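Local coordinates for CyaB (Pseudomonas aeruginosa, PDB 3R5G), which catalyses the conversion of ATP to cyclic AMP and pyrophosphate as a bacterial adenylyl cyclase, the chains here being its class III catalytic domain, at the interface of chains A and B. Numbering follows the deposited sequence. Chains: chain A/B, CyaB.

The interface of chains A and B. Residues chain A 136-138, 140; chain B 21, 24-25.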
# COMPACT_ATOMS: atom_id res chain seq x y z
N GLY A 136 -1.12 -7.77 9.95
CA GLY A 136 -1.40 -7.61 11.35
C GLY A 136 -1.33 -6.14 11.73
O GLY A 136 -0.83 -5.27 10.94
N ARG A 137 -1.91 -5.83 12.88
CA ARG A 137 -1.84 -4.46 13.44
C ARG A 137 -0.44 -3.87 13.48
O ARG A 137 -0.27 -2.67 13.28
CB ARG A 137 -2.51 -4.46 14.82
CG ARG A 137 -2.64 -3.18 15.53
CD ARG A 137 -3.49 -3.46 16.84
NE ARG A 137 -2.77 -4.14 17.93
CZ ARG A 137 -2.86 -3.78 19.23
NH1 ARG A 137 -3.62 -2.74 19.61
NH2 ARG A 137 -2.18 -4.45 20.17
N GLU A 138 0.56 -4.70 13.76
CA GLU A 138 1.94 -4.24 13.94
C GLU A 138 2.54 -3.93 12.58
O GLU A 138 3.37 -3.01 12.44
CB GLU A 138 2.74 -5.32 14.66
CG GLU A 138 2.28 -5.63 16.12
CD GLU A 138 2.42 -4.56 17.14
OE1 GLU A 138 2.95 -3.51 16.94
OE2 GLU A 138 1.87 -4.78 18.26
N ASN A 140 0.54 -2.67 10.15
CA ASN A 140 -0.11 -1.43 9.82
C ASN A 140 0.52 -0.29 10.63
O ASN A 140 0.61 0.80 10.05
CB ASN A 140 -1.57 -1.51 10.25
CG ASN A 140 -2.36 -2.47 9.40
OD1 ASN A 140 -1.82 -3.05 8.42
ND2 ASN A 140 -3.60 -2.65 9.75
N THR B 21 -8.25 -6.04 10.14
CA THR B 21 -7.03 -5.99 10.97
C THR B 21 -7.30 -6.53 12.39
O THR B 21 -6.49 -7.26 12.92
CB THR B 21 -6.38 -4.64 10.98
OG1 THR B 21 -6.03 -4.32 9.61
CG2 THR B 21 -5.13 -4.77 11.90
N SER B 24 -7.46 -10.16 12.32
CA SER B 24 -6.14 -10.82 12.19
C SER B 24 -5.40 -10.99 13.53
O SER B 24 -4.44 -11.77 13.60
CB SER B 24 -5.25 -10.08 11.20
OG SER B 24 -4.77 -8.86 11.74
N GLU B 25 -5.83 -10.22 14.53
CA GLU B 25 -5.29 -10.30 15.89
C GLU B 25 -6.08 -11.28 16.80
O GLU B 25 -5.85 -11.28 18.01
CB GLU B 25 -5.20 -8.90 16.53
CG GLU B 25 -4.31 -7.91 15.72
CD GLU B 25 -2.85 -8.35 15.65
OE1 GLU B 25 -2.37 -9.00 16.59
OE2 GLU B 25 -2.20 -8.10 14.60
O HOH W 1 0.33 -7.59 14.06
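B:Thr21, B:Glu25 and A:Arg137 bury the most surface in this patch of the two-fold interface between class III cyclase catalytic domains, a family whose active sites form between paired domains; the pairing here is probably the catalytic dimer. The N-terminal end of helix 137-148 in chain A meets short helix 20-24 and the residue after it in chain B. The polar contact of A:Arg137 is made by its backbone N, which donates a hydrogen bond to the carboxylate OE2 of B:Glu25 at 2.9 Å, while its CA and CB add apolar contacts. The approach is to the anti side of OE2, 27° out of the carboxylate plane. Water 1, 2.6 Å from that OE2, lies 2.9 Å from the backbone N of A:Glu138, so the carboxylate caps the helix start both directly and through water; the helix end would plausibly favour its negative charge. B:Glu25 CG packs 4.0 Å from A:Arg137 CB, but the guanidinium makes no salt bridge with this carboxylate.

B:Thr21 uses both side-chain branches. With chi1 at -60°, OG1 lies beside the backbone N and CG2 anti to it, which divides the branches between two partners. The CG2 methyl rests 3.6 Å from A:Arg137 CA, whereas OG1 accepts a bond from the amide ND2 of A:Asn140 at 2.9 Å. OG1 lies near the amide plane, but the 135° angle at hydrogen shows a bent bond. Within chain B, B:Ser24 OG donates to the B:Thr21 carbonyl O at 2.6 Å.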